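Long-range contacts in VP2 (Primate bocaparvovirus 1, PDB 7L0Y), which assembles in sixty copies, with its size variants, into the T=1 icosahedral capsid of human bocavirus 1: residues Ala102-Ile107 with Ser215-Phe220; Lys106-Gln111 with Thr449-Cys454. One frame throughout, in Å; residues are numbered along the deposited sequence.

Interaction 1: Ala102-Ile107 with Ser215-Phe220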
loop_
_atom_site.group_PDB
_atom_site.type_symbol
_atom_site.label_atom_id
_atom_site.label_comp_id
_atom_site.label_asym_id
_atom_site.label_seq_id
_atom_site.Cartn_x
_atom_site.Cartn_y
_atom_site.Cartn_z
ATOM N N ALA A 102 -38.142 -74.076 23.883
ATOM C CA ALA A 102 -39.201 -73.142 23.553
ATOM C C ALA A 102 -40.402 -73.921 23.048
ATOM O O ALA A 102 -40.260 -74.991 22.456
ATOM C CB ALA A 102 -38.749 -72.130 22.506
ATOM N N MET A 103 -41.587 -73.384 23.300
ATOM C CA MET A 103 -42.824 -74.012 22.871
ATOM C C MET A 103 -43.718 -72.963 22.237
ATOM O O MET A 103 -43.770 -71.820 22.690
ATOM C CB MET A 103 -43.532 -74.677 24.040
ATOM C CG MET A 103 -44.767 -75.454 23.666
ATOM S SD MET A 103 -45.402 -76.364 25.079
ATOM C CE MET A 103 -46.880 -77.095 24.395
ATOM N N GLN A 104 -44.401 -73.349 21.169
ATOM C CA GLN A 104 -45.288 -72.448 20.450
ATOM C C GLN A 104 -46.536 -73.224 20.075
ATOM O O GLN A 104 -46.442 -74.261 19.417
ATOM C CB GLN A 104 -44.588 -71.896 19.214
ATOM C CG GLN A 104 -45.298 -70.790 18.503
ATOM C CD GLN A 104 -44.444 -70.222 17.395
ATOM O OE1 GLN A 104 -43.290 -70.612 17.233
ATOM N NE2 GLN A 104 -45.005 -69.304 16.620
ATOM N N VAL A 105 -47.697 -72.737 20.494
ATOM C CA VAL A 105 -48.970 -73.371 20.183
ATOM C C VAL A 105 -49.824 -72.389 19.403
ATOM O O VAL A 105 -50.005 -71.246 19.827
ATOM C CB VAL A 105 -49.702 -73.840 21.450
ATOM C CG1 VAL A 105 -51.063 -74.368 21.088
ATOM C CG2 VAL A 105 -48.910 -74.912 22.142
ATOM N N LYS A 106 -50.343 -72.832 18.266
ATOM C CA LYS A 106 -51.305 -72.071 17.487
ATOM C C LYS A 106 -52.625 -72.819 17.454
ATOM O O LYS A 106 -52.646 -74.038 17.291
ATOM C CB LYS A 106 -50.814 -71.836 16.064
ATOM C CG LYS A 106 -49.599 -70.968 15.960
ATOM C CD LYS A 106 -49.159 -70.857 14.522
ATOM C CE LYS A 106 -47.953 -69.959 14.366
ATOM N NZ LYS A 106 -47.508 -69.909 12.951
ATOM N N ILE A 107 -53.719 -72.086 17.614
ATOM C CA ILE A 107 -55.062 -72.596 17.382
ATOM C C ILE A 107 -55.649 -71.789 16.240
ATOM O O ILE A 107 -55.723 -70.561 16.323
ATOM C CB ILE A 107 -55.935 -72.496 18.642
ATOM C CG1 ILE A 107 -55.341 -73.352 19.752
ATOM C CG2 ILE A 107 -57.335 -72.953 18.348
ATOM C CD1 ILE A 107 -55.931 -73.112 21.094
ATOM N N SER A 215 -57.396 -66.475 14.425
ATOM C CA SER A 215 -56.564 -67.501 15.036
ATOM C C SER A 215 -55.891 -66.929 16.276
ATOM O O SER A 215 -55.891 -65.721 16.502
ATOM C CB SER A 215 -55.518 -68.041 14.058
ATOM O OG SER A 215 -54.608 -67.043 13.658
ATOM N N THR A 216 -55.327 -67.813 17.092
ATOM C CA THR A 216 -54.634 -67.415 18.308
ATOM C C THR A 216 -53.364 -68.236 18.472
ATOM O O THR A 216 -53.256 -69.341 17.942
ATOM C CB THR A 216 -55.534 -67.566 19.554
ATOM O OG1 THR A 216 -54.876 -67.012 20.698
ATOM C CG2 THR A 216 -55.870 -69.024 19.826
ATOM N N GLU A 217 -52.404 -67.689 19.205
ATOM C CA GLU A 217 -51.088 -68.291 19.333
ATOM C C GLU A 217 -50.527 -68.070 20.731
ATOM O O GLU A 217 -50.620 -66.972 21.276
ATOM C CB GLU A 217 -50.150 -67.713 18.288
ATOM C CG GLU A 217 -48.777 -68.312 18.274
ATOM C CD GLU A 217 -47.924 -67.719 17.180
ATOM O OE1 GLU A 217 -48.433 -66.864 16.426
ATOM O OE2 GLU A 217 -46.736 -68.086 17.086
ATOM N N PHE A 218 -49.936 -69.115 21.297
ATOM C CA PHE A 218 -49.318 -69.075 22.614
ATOM C C PHE A 218 -47.863 -69.498 22.507
ATOM O O PHE A 218 -47.533 -70.423 21.767
ATOM C CB PHE A 218 -50.042 -69.997 23.590
ATOM C CG PHE A 218 -51.474 -69.654 23.785
ATOM C CD1 PHE A 218 -51.846 -68.666 24.664
ATOM C CD2 PHE A 218 -52.454 -70.307 23.072
ATOM C CE1 PHE A 218 -53.159 -68.343 24.832
ATOM C CE2 PHE A 218 -53.771 -69.983 23.239
ATOM C CZ PHE A 218 -54.125 -69.003 24.124
ATOM N N THR A 219 -46.991 -68.820 23.243
ATOM C CA THR A 219 -45.589 -69.197 23.321
ATOM C C THR A 219 -45.181 -69.402 24.769
ATOM O O THR A 219 -45.714 -68.776 25.685
ATOM C CB THR A 219 -44.671 -68.160 22.669
ATOM O OG1 THR A 219 -44.909 -66.872 23.244
ATOM C CG2 THR A 219 -44.895 -68.107 21.177
ATOM N N PHE A 220 -44.234 -70.310 24.963
ATOM C CA PHE A 220 -43.765 -70.660 26.290
ATOM C C PHE A 220 -42.278 -70.951 26.205
ATOM O O PHE A 220 -41.836 -71.655 25.299
ATOM C CB PHE A 220 -44.524 -71.874 26.830
ATOM C CG PHE A 220 -44.105 -72.291 28.197
ATOM C CD1 PHE A 220 -44.625 -71.670 29.311
ATOM C CD2 PHE A 220 -43.185 -73.308 28.372
ATOM C CE1 PHE A 220 -44.243 -72.054 30.564
ATOM C CE2 PHE A 220 -42.795 -73.691 29.625
ATOM C CZ PHE A 220 -43.325 -73.064 30.721
#
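Met103 to Ile107 pair one to one with Phe220 to Thr216 in an antiparallel ladder, the strand axes at 167°. Six backbone hydrogen bonds join Met103, Val105 and Ile107 to Phe220, Phe218 and Thr216, two for each pair. The two bonds of the central pair, Val105 with Phe218, are close to straight: Phe218 N reaches Val105 O at 2.6 Å with an N-H...O angle of 172°. Gln104 with Thr219 and Lys106 with Glu217 are the non-hydrogen-bonded pairs between them.

The face of Met103, Val105, Ile107 and Phe218 is mostly apolar. Ile107 CB rests on Thr216 CG2 at 3.7 Å. The CG1 branch of Ile107 carries CD1 to the edge of the Phe218 ring, 4.4 Å from Phe218 CE2. Met103 CB meets Phe220 CB at 4.1 Å before the two side chains diverge. Thr216 OG1 lies anti to its backbone N (chi1 -173°) and bonds to Gln208. Ile134 and Ile425 cover this face from the facing sheet.

The other face is polar. Extended Lys106 runs alongside Glu217, with Lys106 CG 3.6 Å from Glu217 CG. Lys106 NZ stays 4.6 Å from Glu217 OE2, beyond a salt bridge, and the modelled place of that oxygen is doubtful. Ser215 to Glu217 also pair with a strand of a neighbouring subunit. The ladder is the D-G pairing in the BIDG sheet of the parvovirus jelly-roll barrel.

Interaction 2: Lys106-Gln111 with Thr449-Cys454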
loop_
_atom_site.group_PDB
_atom_site.type_symbol
_atom_site.label_atom_id
_atom_site.label_comp_id
_atom_site.label_asym_id
_atom_site.label_seq_id
_atom_site.Cartn_x
_atom_site.Cartn_y
_atom_site.Cartn_z
ATOM N N LYS A 106 -50.343 -72.832 18.266
ATOM C CA LYS A 106 -51.305 -72.071 17.487
ATOM C C LYS A 106 -52.625 -72.819 17.454
ATOM O O LYS A 106 -52.646 -74.038 17.291
ATOM C CB LYS A 106 -50.814 -71.836 16.064
ATOM C CG LYS A 106 -49.599 -70.968 15.960
ATOM C CD LYS A 106 -49.159 -70.857 14.522
ATOM C CE LYS A 106 -47.953 -69.959 14.366
ATOM N NZ LYS A 106 -47.508 -69.909 12.951
ATOM N N ILE A 107 -53.719 -72.086 17.614
ATOM C CA ILE A 107 -55.062 -72.596 17.382
ATOM C C ILE A 107 -55.649 -71.789 16.240
ATOM O O ILE A 107 -55.723 -70.561 16.323
ATOM C CB ILE A 107 -55.935 -72.496 18.642
ATOM C CG1 ILE A 107 -55.341 -73.352 19.752
ATOM C CG2 ILE A 107 -57.335 -72.953 18.348
ATOM C CD1 ILE A 107 -55.931 -73.112 21.094
ATOM N N TYR A 108 -56.051 -72.466 15.174
ATOM C CA TYR A 108 -56.389 -71.762 13.947
ATOM C C TYR A 108 -57.322 -72.623 13.112
ATOM O O TYR A 108 -57.636 -73.758 13.468
ATOM C CB TYR A 108 -55.115 -71.384 13.193
ATOM C CG TYR A 108 -54.278 -72.558 12.793
ATOM C CD1 TYR A 108 -54.348 -73.074 11.521
ATOM C CD2 TYR A 108 -53.451 -73.180 13.711
ATOM C CE1 TYR A 108 -53.597 -74.138 11.164
ATOM C CE2 TYR A 108 -52.710 -74.254 13.369
ATOM C CZ TYR A 108 -52.780 -74.732 12.091
ATOM O OH TYR A 108 -52.023 -75.811 11.729
ATOM N N ASN A 109 -57.756 -72.060 11.987
ATOM C CA ASN A 109 -58.719 -72.689 11.081
ATOM C C ASN A 109 -59.937 -73.201 11.830
ATOM O O ASN A 109 -60.364 -74.342 11.663
ATOM C CB ASN A 109 -58.068 -73.803 10.271
ATOM C CG ASN A 109 -57.136 -73.271 9.228
ATOM O OD1 ASN A 109 -57.255 -72.127 8.814
ATOM N ND2 ASN A 109 -56.200 -74.091 8.795
ATOM N N LEU A 110 -60.511 -72.339 12.654
ATOM C CA LEU A 110 -61.624 -72.742 13.491
ATOM C C LEU A 110 -62.885 -72.867 12.654
ATOM O O LEU A 110 -63.107 -72.096 11.720
ATOM C CB LEU A 110 -61.846 -71.737 14.614
ATOM C CG LEU A 110 -60.905 -71.758 15.815
ATOM C CD1 LEU A 110 -60.670 -73.187 16.218
ATOM C CD2 LEU A 110 -59.594 -71.110 15.493
ATOM N N GLN A 111 -63.711 -73.841 12.990
ATOM C CA GLN A 111 -65.004 -74.027 12.359
ATOM C C GLN A 111 -66.046 -74.286 13.425
ATOM O O GLN A 111 -65.955 -75.276 14.150
ATOM C CB GLN A 111 -64.971 -75.195 11.393
ATOM C CG GLN A 111 -64.201 -74.948 10.146
ATOM C CD GLN A 111 -64.076 -76.198 9.341
ATOM O OE1 GLN A 111 -63.996 -77.290 9.888
ATOM N NE2 GLN A 111 -64.117 -76.062 8.037
ATOM N N THR A 449 -64.643 -77.342 15.484
ATOM C CA THR A 449 -63.451 -78.058 15.079
ATOM C C THR A 449 -62.414 -77.038 14.653
ATOM O O THR A 449 -62.757 -75.954 14.187
ATOM C CB THR A 449 -63.719 -79.044 13.931
ATOM O OG1 THR A 449 -64.223 -78.345 12.789
ATOM C CG2 THR A 449 -64.716 -80.082 14.349
ATOM N N GLY A 450 -61.151 -77.382 14.828
ATOM C CA GLY A 450 -60.087 -76.526 14.376
ATOM C C GLY A 450 -58.793 -77.291 14.356
ATOM O O GLY A 450 -58.757 -78.491 14.611
ATOM N N GLN A 451 -57.720 -76.575 14.062
ATOM C CA GLN A 451 -56.386 -77.149 14.053
ATOM C C GLN A 451 -55.578 -76.534 15.181
ATOM O O GLN A 451 -55.592 -75.319 15.368
ATOM C CB GLN A 451 -55.698 -76.925 12.703
ATOM C CG GLN A 451 -56.433 -77.573 11.548
ATOM C CD GLN A 451 -55.735 -77.424 10.209
ATOM O OE1 GLN A 451 -54.847 -76.597 10.036
ATOM N NE2 GLN A 451 -56.165 -78.215 9.238
ATOM N N VAL A 452 -54.916 -77.381 15.958
ATOM C CA VAL A 452 -53.864 -76.965 16.876
ATOM C C VAL A 452 -52.539 -77.432 16.318
ATOM O O VAL A 452 -52.404 -78.585 15.910
ATOM C CB VAL A 452 -54.070 -77.509 18.300
ATOM C CG1 VAL A 452 -55.081 -76.706 18.986
ATOM C CG2 VAL A 452 -54.544 -78.940 18.245
ATOM N N SER A 453 -51.570 -76.537 16.299
ATOM C CA SER A 453 -50.201 -76.882 15.983
ATOM C C SER A 453 -49.341 -76.588 17.198
ATOM O O SER A 453 -49.399 -75.490 17.753
ATOM C CB SER A 453 -49.702 -76.117 14.762
ATOM O OG SER A 453 -49.641 -74.732 15.013
ATOM N N CYS A 454 -48.572 -77.579 17.623
ATOM C CA CYS A 454 -47.580 -77.429 18.674
ATOM C C CYS A 454 -46.208 -77.497 18.030
ATOM O O CYS A 454 -45.979 -78.318 17.141
ATOM C CB CYS A 454 -47.737 -78.520 19.732
ATOM S SG CYS A 454 -46.623 -78.400 21.141
#
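Tyr108 pairs with Gln451, and Gln111 with Thr449, on the two flanks of a beta bulge in an antiparallel ladder. This pairing belongs to the BIDG sheet of the jelly roll. Backbone bonds come first. Lys106 with Ser453, Tyr108 with Gln451 and Gln111 with Thr449 each make two, for example Gln451 N to Tyr108 O at 2.9 Å. The register slips by one between Tyr108 and Gln111. Asn109, with left-handed backbone angles (phi 49°, psi 50°), turns the corner there.

Aliphatic and aromatic contacts lie on both faces. Tyr108 CG sits between its backbone N and carbonyl carbon (chi1 61°), which lays the ring across Gln451. Gln451 CB sits over one ring face in a CH-pi contact, 3.9 Å from the Tyr108 centroid. The ring and the Gln451 amide stand nearly perpendicular. On the opposite face Ile107 CG1 packs on Val452 CG1 at 3.5 Å, with Phe74 against both side chains. At the bulge Leu110 CD1 lies 3.9 Å from Gly450 CA.

Side-chain polar bonds gather near the bulge. Asn109 ND2 donates to Gln451 OE1 at 3.1 Å. The approach is well out of the plane of the Gln451 side-chain C=O, so the bond is poorly directed. The same amide nitrogen also bonds Gly18 O. Gln111 NE2 makes a weak bond to Thr129 O of another neighbouring subunit, not the one that extends the sheet. On the Gln111 flank, Thr449 OG1 gives a weak hydrogen bond to Gln111 OE1 at 3.1 Å.

Overall arrangement
From the N terminus, strand 30-42 comes first, then 95-118, 215-232 and 446-462. Across the sheet the order is 30-42, 446-462, 95-118, 215-232. Lys106 and Ile107 belong to both contacts: the backbone of Lys106 bonds to Ser453 and that of Ile107 to Thr216, on the two edges of the strand. Interaction 1 closes a loop of 107 residues between Ile107 and Ser215. The loop of interaction 2 crosses it, opening after Gln111 and closing at Thr449, far beyond Ser215. At the shared residues, however, the pair with Thr216 nests within the pair with Ser453. The contacts also touch directly: Met103 CE packs on Cys454 SG, and Ser215 CB on Tyr108 CB.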